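Local atomic coordinates of Ctr9 protein (PDB entry 6AF0), a protein that probably binds RNA polymerase II, as the helical tetratricopeptide-repeat scaffold subunit of the Paf1 transcription elongation complex. Residues T315-F320 with D330-K335; D368-A373 with L385-G390; N738-Q743 with D772-V777. All blocks are in the same frame, centred on the assembly; numbering follows the deposited sequence.

Contacts 1 and 2 lie in series on one arm of the chain, with centres about 17 Å apart, and both are packed by helix 343-360; contact 3 is about 73 Å between centres from contact 1, beyond the centre of the chain. All three are mainly buried. The first two join antiparallel helices through apolar side chains set close against backbone: methyls and a phenylalanine edge in contact 1, a tyrosine face over a glycine in contact 2. Contact 3 differs in geometry and chemistry, since its helices run nearly parallel, stand further apart, and meet largely through polar and aromatic side chains, with one hydrogen bond between them. Chains of other proteins approach contacts 2 and 3.

Contact 1: T315-F320 with D330-K335; sequences TFAGYF and DALAHK
The Phe320 ring meets CD1 of Leu332 at its edge, close to the ring plane, while CD2 of Tyr319 lies against one of its faces, offset toward the rim. Phe316 is also covered on one face by CD2 of Tyr319, again toward the rim, and Leu332 CD1 approaches this second ring obliquely. Leu332 CD1 is 3.8 Å from Phe320 CD2 and 3.9 Å from Phe316 CB, so a single branch serves both phenylalanines. The reach of Leu332 follows from its torsions: CG stands beside the backbone N, anti to the carbonyl carbon (chi1 -66°), and CD1 continues anti to CA (chi2 -176°), which carries CD1 across to the neighbouring backbone, 3.6 Å from Ala317 N. The Leu332 and Phe320 side chains cross at about a right angle. Nearer the backbones the beta carbons meet: Ala317 CB lies 3.8 Å from Leu332 CB and 4.2 Å from Ala333 CB. Ala317 and Leu332 are also the pair with the nearest CA atoms, at 5.6 Å. The side-chain contacts are all apolar. Around them, helix 343-360 packs on Ala317 through Leu352 and on Ala333 through Leu353, whereas helix 285-305 brings Thr299 to Phe316 and Phe303 to Leu332. With local axes 8.4 Å apart at 154°, and only a short turn joining helices 310-322 and 326-338, the arrangement is an antiparallel helical hairpin stacked between neighbouring helices, as in the alpha-solenoids of tetratricopeptide-repeat proteins.

Contact 2: D368-A373 with L385-G390; sequences DYYRRA and LPAKFG
Tyr370 lays one face of its ring over Gly390, whose CA sits 3.4 Å from the ring centroid and only 16° off the ring normal, a CH-pi contact. Tyr370 CZ is the ring atom closest to Gly390 CA, at 3.3 Å. Since Gly390 has no side chain, the ring can lie directly on the backbone of helix 385-396; a CB there would point at the ring and run into CE1. At the other end of the ring the carbonyl oxygen of Ala387 approaches obliquely, Ala387 O lying 3.2 Å from Tyr370 CD1. CG of Tyr370 stands anti to its carbonyl carbon, beside the backbone N (chi1 -84°), on a CB that points at the partner helix. Alongside, Ala387 CB touches both the backbone and a methyl of helix 363-376, lying 3.6 Å from Tyr370 O and 3.8 Å from Ala373 CB. The CA atoms of Tyr370 and Ala387 come within 5.0 Å, consistent with the small Ala373, Ala387 and Gly390 permitting the approach. In the second shell, helix 343-360 holds the phenol in place: Tyr370 OH is hydrogen-bonded to His358 ND1, and Ala354 packs on the same side chain, while Trp350 packs on Ala373. An alanine in place of Tyr370 would probably open a gap over Gly390 and leave His358 ND1 without its phenol partner. Further out, Pro386 and Phe389 also meet the chain of another protein. With local axes 8.2 Å apart at 153°, this is a tyrosine face laid on a glycine between antiparallel neighbouring helices of a tetratricopeptide-like superhelix.

Contact 3: N738-Q743 with D772-V777; sequences NAYAAQ and DAHVYV
Tyr740 reaches across to Asp772 and donates a hydrogen bond from OH to OD2, 2.9 Å long. OD2 lies at the edge of the phenol ring, near its plane, whereas the hydroxyl meets the carboxylate from above, 39° out of the carboxylate plane. The closer-packed part lies at the two buried residues Gln743 and Val775, where Gln743, with CG anti to the backbone N and the chain extended beyond, lays its amide against Val775: NE2 is 3.3 Å from CG2 and 3.6 Å from Val775 CA. With local axes 12.7 Å apart, it is largely long side chains that bridge the gap. The axis directions differ by only 26°, with helix 756-770 between them in sequence and packing through Ile770 on Tyr740 and Phe763 on Gln743. This near-parallel relation of alternate helices is that of tetratricopeptide repeats, and helix 773-785 opens a predicted one. Toward the more exposed side, at Asp772 and His774, the contact is looser: His774 CE1 stays 4.1 Å from Gln743 OE1 and 4.2 Å from Tyr740 CE1, both of which lie at the edge of the imidazole. CG of His774 sits between the backbone N and the carbonyl carbon (chi1 61°), and one ring face lies over Asp772 CB. His774 NE2 gives OD2 of Asp772 only a weak hydrogen bond, and a polar side chain from another protein's chain packs on this imidazole.

Contact 1: T315-F320 with D330-K335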
loop_
_atom_site.group_PDB
_atom_site.type_symbol
_atom_site.label_atom_id
_atom_site.label_comp_id
_atom_site.label_asym_id
_atom_site.label_seq_id
_atom_site.Cartn_x
_atom_site.Cartn_y
_atom_site.Cartn_z
ATOM N N THR A 315 19.668 -17.624 22.271
ATOM C CA THR A 315 18.820 -18.641 21.652
ATOM C C THR A 315 17.767 -19.156 22.616
ATOM O O THR A 315 16.607 -19.286 22.243
ATOM C CB THR A 315 19.667 -19.807 21.105
ATOM O OG1 THR A 315 20.783 -19.278 20.389
ATOM C CG2 THR A 315 18.878 -20.671 20.139
ATOM N N PHE A 316 18.173 -19.423 23.850
ATOM C CA PHE A 316 17.246 -19.956 24.854
ATOM C C PHE A 316 16.300 -18.872 25.369
ATOM O O PHE A 316 15.169 -19.155 25.765
ATOM C CB PHE A 316 17.976 -20.688 26.003
ATOM C CG PHE A 316 17.277 -21.968 26.449
ATOM C CD1 PHE A 316 16.785 -22.880 25.507
ATOM C CD2 PHE A 316 17.103 -22.265 27.793
ATOM C CE1 PHE A 316 16.127 -24.037 25.904
ATOM C CE2 PHE A 316 16.449 -23.420 28.186
ATOM C CZ PHE A 316 15.959 -24.301 27.245
ATOM N N ALA A 317 16.751 -17.629 25.317
ATOM C CA ALA A 317 15.892 -16.502 25.595
ATOM C C ALA A 317 14.772 -16.409 24.542
ATOM O O ALA A 317 13.619 -16.163 24.857
ATOM C CB ALA A 317 16.716 -15.233 25.624
ATOM N N GLY A 318 15.110 -16.631 23.286
ATOM C CA GLY A 318 14.094 -16.679 22.245
ATOM C C GLY A 318 13.115 -17.815 22.500
ATOM O O GLY A 318 11.929 -17.703 22.228
ATOM N N TYR A 319 13.612 -18.933 23.003
ATOM C CA TYR A 319 12.751 -20.067 23.263
ATOM C C TYR A 319 11.690 -19.674 24.256
ATOM O O TYR A 319 10.494 -19.845 23.983
ATOM C CB TYR A 319 13.557 -21.233 23.816
ATOM C CG TYR A 319 12.762 -22.297 24.562
ATOM C CD1 TYR A 319 11.865 -23.138 23.889
ATOM C CD2 TYR A 319 12.939 -22.481 25.932
ATOM C CE1 TYR A 319 11.162 -24.117 24.568
ATOM C CE2 TYR A 319 12.243 -23.457 26.614
ATOM C CZ TYR A 319 11.361 -24.284 25.935
ATOM O OH TYR A 319 10.679 -25.269 26.652
ATOM N N PHE A 320 12.140 -19.155 25.397
ATOM C CA PHE A 320 11.236 -18.732 26.445
ATOM C C PHE A 320 10.315 -17.605 25.971
ATOM O O PHE A 320 9.112 -17.591 26.253
ATOM C CB PHE A 320 12.015 -18.310 27.687
ATOM C CG PHE A 320 12.651 -19.458 28.404
ATOM C CD1 PHE A 320 11.914 -20.585 28.719
ATOM C CD2 PHE A 320 13.996 -19.417 28.767
ATOM C CE1 PHE A 320 12.506 -21.653 29.382
ATOM C CE2 PHE A 320 14.598 -20.482 29.423
ATOM C CZ PHE A 320 13.850 -21.602 29.734
ATOM N N ASP A 330 14.628 -11.969 30.227
ATOM C CA ASP A 330 15.507 -10.885 30.721
ATOM C C ASP A 330 16.900 -11.358 31.146
ATOM O O ASP A 330 17.913 -10.847 30.673
ATOM C CB ASP A 330 14.875 -10.150 31.912
ATOM C CG ASP A 330 14.035 -8.969 31.498
ATOM O OD1 ASP A 330 13.787 -8.766 30.294
ATOM O OD2 ASP A 330 13.618 -8.228 32.397
ATOM N N ALA A 331 16.939 -12.320 32.055
ATOM C CA ALA A 331 18.197 -12.755 32.641
ATOM C C ALA A 331 19.123 -13.184 31.525
ATOM O O ALA A 331 20.207 -12.606 31.350
ATOM C CB ALA A 331 17.968 -13.896 33.610
ATOM N N LEU A 332 18.657 -14.168 30.752
ATOM C CA LEU A 332 19.411 -14.720 29.622
ATOM C C LEU A 332 19.881 -13.635 28.653
ATOM O O LEU A 332 21.082 -13.367 28.536
ATOM C CB LEU A 332 18.575 -15.769 28.874
ATOM C CG LEU A 332 18.250 -17.031 29.664
ATOM C CD1 LEU A 332 17.506 -18.000 28.774
ATOM C CD2 LEU A 332 19.497 -17.691 30.233
ATOM N N ALA A 333 18.921 -12.995 27.990
ATOM C CA ALA A 333 19.232 -11.989 26.988
ATOM C C ALA A 333 20.178 -10.966 27.544
ATOM O O ALA A 333 21.087 -10.544 26.845
ATOM C CB ALA A 333 17.973 -11.304 26.493
ATOM N N HIS A 334 19.966 -10.564 28.795
ATOM C CA HIS A 334 20.873 -9.610 29.427
ATOM C C HIS A 334 22.279 -10.158 29.457
ATOM O O HIS A 334 23.202 -9.475 29.035
ATOM C CB HIS A 334 20.449 -9.224 30.852
ATOM C CG HIS A 334 19.592 -7.997 30.916
ATOM N ND1 HIS A 334 19.903 -6.830 30.244
ATOM C CD2 HIS A 334 18.445 -7.748 31.590
ATOM C CE1 HIS A 334 18.976 -5.923 30.491
ATOM N NE2 HIS A 334 18.084 -6.453 31.308
ATOM N N LYS A 335 22.413 -11.391 29.947
ATOM C CA LYS A 335 23.716 -12.078 30.057
ATOM C C LYS A 335 24.445 -12.145 28.746
ATOM O O LYS A 335 25.643 -11.896 28.673
ATOM C CB LYS A 335 23.552 -13.508 30.569
ATOM C CG LYS A 335 23.935 -13.668 32.029
ATOM C CD LYS A 335 25.425 -13.879 32.242
ATOM C CE LYS A 335 25.655 -14.502 33.613
ATOM N NZ LYS A 335 27.011 -15.074 33.766
#

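Contact 2: D368-A373 with L385-G390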
loop_
_atom_site.group_PDB
_atom_site.type_symbol
_atom_site.label_atom_id
_atom_site.label_comp_id
_atom_site.label_asym_id
_atom_site.label_seq_id
_atom_site.Cartn_x
_atom_site.Cartn_y
_atom_site.Cartn_z
ATOM N N ASP A 368 13.669 2.161 23.288
ATOM C CA ASP A 368 15.104 2.329 23.483
ATOM C C ASP A 368 15.808 1.032 23.125
ATOM O O ASP A 368 16.726 1.040 22.314
ATOM C CB ASP A 368 15.415 2.744 24.925
ATOM C CG ASP A 368 16.859 3.157 25.111
ATOM O OD1 ASP A 368 17.123 4.268 25.623
ATOM O OD2 ASP A 368 17.735 2.367 24.732
ATOM N N TYR A 369 15.337 -0.073 23.704
ATOM C CA TYR A 369 15.787 -1.437 23.363
ATOM C C TYR A 369 15.741 -1.733 21.862
ATOM O O TYR A 369 16.740 -2.122 21.267
ATOM C CB TYR A 369 14.931 -2.470 24.090
ATOM C CG TYR A 369 15.193 -2.586 25.579
ATOM C CD1 TYR A 369 16.084 -1.742 26.234
ATOM C CD2 TYR A 369 14.535 -3.530 26.330
ATOM C CE1 TYR A 369 16.315 -1.865 27.592
ATOM C CE2 TYR A 369 14.759 -3.653 27.686
ATOM C CZ TYR A 369 15.649 -2.823 28.313
ATOM O OH TYR A 369 15.850 -2.961 29.667
ATOM N N TYR A 370 14.594 -1.559 21.232
ATOM C CA TYR A 370 14.566 -1.669 19.774
ATOM C C TYR A 370 15.680 -0.837 19.116
ATOM O O TYR A 370 16.345 -1.299 18.188
ATOM C CB TYR A 370 13.215 -1.227 19.203
ATOM C CG TYR A 370 12.148 -2.289 19.204
ATOM C CD1 TYR A 370 12.311 -3.455 18.503
ATOM C CD2 TYR A 370 10.959 -2.105 19.883
ATOM C CE1 TYR A 370 11.338 -4.425 18.513
ATOM C CE2 TYR A 370 9.978 -3.069 19.887
ATOM C CZ TYR A 370 10.183 -4.227 19.206
ATOM O OH TYR A 370 9.212 -5.186 19.182
ATOM N N ARG A 371 15.843 0.401 19.580
ATOM C CA ARG A 371 16.837 1.312 19.017
ATOM C C ARG A 371 18.260 0.734 19.181
ATOM O O ARG A 371 19.064 0.740 18.242
ATOM C CB ARG A 371 16.694 2.702 19.650
ATOM C CG ARG A 371 17.983 3.490 19.733
ATOM C CD ARG A 371 17.893 4.666 20.683
ATOM N NE ARG A 371 19.229 5.043 21.140
ATOM C CZ ARG A 371 20.190 5.564 20.367
ATOM N NH1 ARG A 371 19.999 5.784 19.065
ATOM N NH2 ARG A 371 21.366 5.875 20.902
ATOM N N ARG A 372 18.547 0.210 20.365
ATOM C CA ARG A 372 19.859 -0.372 20.662
ATOM C C ARG A 372 20.136 -1.616 19.827
ATOM O O ARG A 372 21.270 -1.889 19.446
ATOM C CB ARG A 372 19.965 -0.697 22.159
ATOM C CG ARG A 372 20.052 0.561 22.998
ATOM C CD ARG A 372 20.182 0.297 24.485
ATOM N NE ARG A 372 20.107 1.548 25.244
ATOM C CZ ARG A 372 20.010 1.632 26.570
ATOM N NH1 ARG A 372 19.983 0.529 27.318
ATOM N NH2 ARG A 372 19.935 2.828 27.150
ATOM N N ALA A 373 19.072 -2.362 19.569
ATOM C CA ALA A 373 19.122 -3.549 18.746
ATOM C C ALA A 373 19.449 -3.186 17.308
ATOM O O ALA A 373 20.143 -3.935 16.623
ATOM C CB ALA A 373 17.781 -4.276 18.811
ATOM N N LEU A 385 16.240 -5.285 10.653
ATOM C CA LEU A 385 14.909 -4.990 10.131
ATOM C C LEU A 385 13.741 -5.194 11.130
ATOM O O LEU A 385 12.868 -4.345 11.261
ATOM C CB LEU A 385 14.691 -5.780 8.854
ATOM C CG LEU A 385 13.535 -5.288 7.993
ATOM C CD1 LEU A 385 13.820 -5.502 6.513
ATOM C CD2 LEU A 385 12.248 -5.991 8.385
ATOM N N PRO A 386 13.723 -6.310 11.839
ATOM C CA PRO A 386 12.666 -6.429 12.835
ATOM C C PRO A 386 12.717 -5.375 13.948
ATOM O O PRO A 386 11.671 -5.043 14.542
ATOM C CB PRO A 386 12.890 -7.843 13.420
ATOM C CG PRO A 386 13.608 -8.580 12.346
ATOM C CD PRO A 386 14.472 -7.566 11.660
ATOM N N ALA A 387 13.912 -4.890 14.259
ATOM C CA ALA A 387 14.072 -3.937 15.365
ATOM C C ALA A 387 13.500 -2.580 14.962
ATOM O O ALA A 387 12.840 -1.879 15.751
ATOM C CB ALA A 387 15.537 -3.796 15.739
ATOM N N LYS A 388 13.787 -2.240 13.710
ATOM C CA LYS A 388 13.297 -1.036 13.081
ATOM C C LYS A 388 11.786 -1.045 13.048
ATOM O O LYS A 388 11.144 -0.010 13.286
ATOM C CB LYS A 388 13.848 -0.920 11.645
ATOM C CG LYS A 388 15.344 -0.637 11.570
ATOM C CD LYS A 388 15.883 -0.616 10.149
ATOM C CE LYS A 388 17.398 -0.492 10.195
ATOM N NZ LYS A 388 18.035 -0.675 8.864
ATOM N N PHE A 389 11.226 -2.202 12.719
ATOM C CA PHE A 389 9.801 -2.348 12.656
ATOM C C PHE A 389 9.220 -2.186 14.050
ATOM O O PHE A 389 8.241 -1.482 14.226
ATOM C CB PHE A 389 9.439 -3.690 12.027
ATOM C CG PHE A 389 7.957 -3.937 11.902
ATOM C CD1 PHE A 389 7.281 -4.704 12.841
ATOM C CD2 PHE A 389 7.247 -3.416 10.841
ATOM C CE1 PHE A 389 5.931 -4.944 12.714
ATOM C CE2 PHE A 389 5.888 -3.642 10.717
ATOM C CZ PHE A 389 5.230 -4.407 11.655
ATOM N N GLY A 390 9.828 -2.788 15.054
ATOM C CA GLY A 390 9.270 -2.669 16.386
ATOM C C GLY A 390 9.246 -1.221 16.838
ATOM O O GLY A 390 8.338 -0.777 17.542
#

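Contact 3: N738-Q743 with D772-V777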
loop_
_atom_site.group_PDB
_atom_site.type_symbol
_atom_site.label_atom_id
_atom_site.label_comp_id
_atom_site.label_asym_id
_atom_site.label_seq_id
_atom_site.Cartn_x
_atom_site.Cartn_y
_atom_site.Cartn_z
ATOM N N ASN A 738 -17.981 18.882 -13.688
ATOM C CA ASN A 738 -19.339 19.334 -13.974
ATOM C C ASN A 738 -19.619 19.615 -15.453
ATOM O O ASN A 738 -19.167 20.609 -16.028
ATOM C CB ASN A 738 -19.635 20.592 -13.161
ATOM C CG ASN A 738 -21.078 21.043 -13.279
ATOM O OD1 ASN A 738 -21.652 21.090 -14.385
ATOM N ND2 ASN A 738 -21.674 21.399 -12.140
ATOM N N ALA A 739 -20.429 18.764 -16.053
ATOM C CA ALA A 739 -20.683 18.841 -17.481
ATOM C C ALA A 739 -21.756 19.883 -17.827
ATOM O O ALA A 739 -21.705 20.513 -18.888
ATOM C CB ALA A 739 -21.094 17.475 -17.969
ATOM N N TYR A 740 -22.705 20.080 -16.914
ATOM C CA TYR A 740 -23.841 20.979 -17.145
ATOM C C TYR A 740 -23.412 22.429 -17.186
ATOM O O TYR A 740 -23.922 23.216 -17.983
ATOM C CB TYR A 740 -24.957 20.767 -16.091
ATOM C CG TYR A 740 -25.690 19.449 -16.295
ATOM C CD1 TYR A 740 -26.871 19.381 -17.021
ATOM C CD2 TYR A 740 -25.152 18.266 -15.829
ATOM C CE1 TYR A 740 -27.485 18.166 -17.263
ATOM C CE2 TYR A 740 -25.773 17.055 -16.045
ATOM C CZ TYR A 740 -26.927 17.008 -16.773
ATOM O OH TYR A 740 -27.532 15.794 -16.977
ATOM N N ALA A 741 -22.463 22.769 -16.325
ATOM C CA ALA A 741 -21.913 24.126 -16.278
ATOM C C ALA A 741 -21.099 24.448 -17.529
ATOM O O ALA A 741 -21.221 25.526 -18.089
ATOM C CB ALA A 741 -21.047 24.286 -15.037
ATOM N N ALA A 742 -20.269 23.495 -17.932
ATOM C CA ALA A 742 -19.484 23.590 -19.144
ATOM C C ALA A 742 -20.382 23.708 -20.370
ATOM O O ALA A 742 -20.167 24.564 -21.226
ATOM C CB ALA A 742 -18.579 22.376 -19.266
ATOM N N GLN A 743 -21.402 22.862 -20.441
ATOM C CA GLN A 743 -22.345 22.917 -21.552
ATOM C C GLN A 743 -23.093 24.245 -21.594
ATOM O O GLN A 743 -23.391 24.747 -22.657
ATOM C CB GLN A 743 -23.349 21.784 -21.470
ATOM C CG GLN A 743 -23.917 21.377 -22.811
ATOM C CD GLN A 743 -25.329 20.839 -22.714
ATOM O OE1 GLN A 743 -25.961 20.943 -21.670
ATOM N NE2 GLN A 743 -25.831 20.252 -23.796
ATOM N N ASP A 772 -28.410 13.012 -22.234
ATOM C CA ASP A 772 -29.770 13.544 -22.199
ATOM C C ASP A 772 -30.132 13.907 -23.614
ATOM O O ASP A 772 -29.250 14.115 -24.437
ATOM C CB ASP A 772 -29.865 14.775 -21.290
ATOM C CG ASP A 772 -29.742 14.420 -19.809
ATOM O OD1 ASP A 772 -29.795 13.213 -19.465
ATOM O OD2 ASP A 772 -29.594 15.348 -18.983
ATOM N N ALA A 773 -31.425 13.962 -23.903
ATOM C CA ALA A 773 -31.897 14.335 -25.236
ATOM C C ALA A 773 -31.401 15.714 -25.623
ATOM O O ALA A 773 -30.854 15.893 -26.700
ATOM C CB ALA A 773 -33.414 14.292 -25.298
ATOM N N HIS A 774 -31.567 16.666 -24.717
ATOM C CA HIS A 774 -31.226 18.058 -24.976
ATOM C C HIS A 774 -29.773 18.282 -25.418
ATOM O O HIS A 774 -29.474 19.194 -26.192
ATOM C CB HIS A 774 -31.606 18.937 -23.769
ATOM C CG HIS A 774 -30.910 18.578 -22.491
ATOM N ND1 HIS A 774 -29.610 18.948 -22.221
ATOM C CD2 HIS A 774 -31.352 17.934 -21.385
ATOM C CE1 HIS A 774 -29.275 18.534 -21.013
ATOM N NE2 HIS A 774 -30.313 17.913 -20.486
ATOM N N VAL A 775 -28.871 17.446 -24.929
ATOM C CA VAL A 775 -27.482 17.468 -25.398
ATOM C C VAL A 775 -27.452 17.224 -26.893
ATOM O O VAL A 775 -26.878 17.999 -27.634
ATOM C CB VAL A 775 -26.599 16.432 -24.651
ATOM C CG1 VAL A 775 -25.357 16.069 -25.439
ATOM C CG2 VAL A 775 -26.185 16.982 -23.295
ATOM N N TYR A 776 -28.111 16.167 -27.332
ATOM C CA TYR A 776 -28.134 15.811 -28.748
ATOM C C TYR A 776 -28.858 16.865 -29.605
ATOM O O TYR A 776 -28.487 17.125 -30.749
ATOM C CB TYR A 776 -28.774 14.435 -28.922
ATOM C CG TYR A 776 -27.875 13.297 -28.478
ATOM C CD1 TYR A 776 -27.255 12.467 -29.411
ATOM C CD2 TYR A 776 -27.624 13.057 -27.125
ATOM C CE1 TYR A 776 -26.421 11.426 -29.012
ATOM C CE2 TYR A 776 -26.795 12.021 -26.713
ATOM C CZ TYR A 776 -26.199 11.203 -27.655
ATOM O OH TYR A 776 -25.386 10.168 -27.248
ATOM N N VAL A 777 -29.877 17.483 -29.035
ATOM C CA VAL A 777 -30.610 18.530 -29.719
ATOM C C VAL A 777 -29.657 19.692 -29.963
ATOM O O VAL A 777 -29.507 20.153 -31.085
ATOM C CB VAL A 777 -31.839 18.982 -28.893
ATOM C CG1 VAL A 777 -32.546 20.168 -29.527
ATOM C CG2 VAL A 777 -32.826 17.832 -28.742
#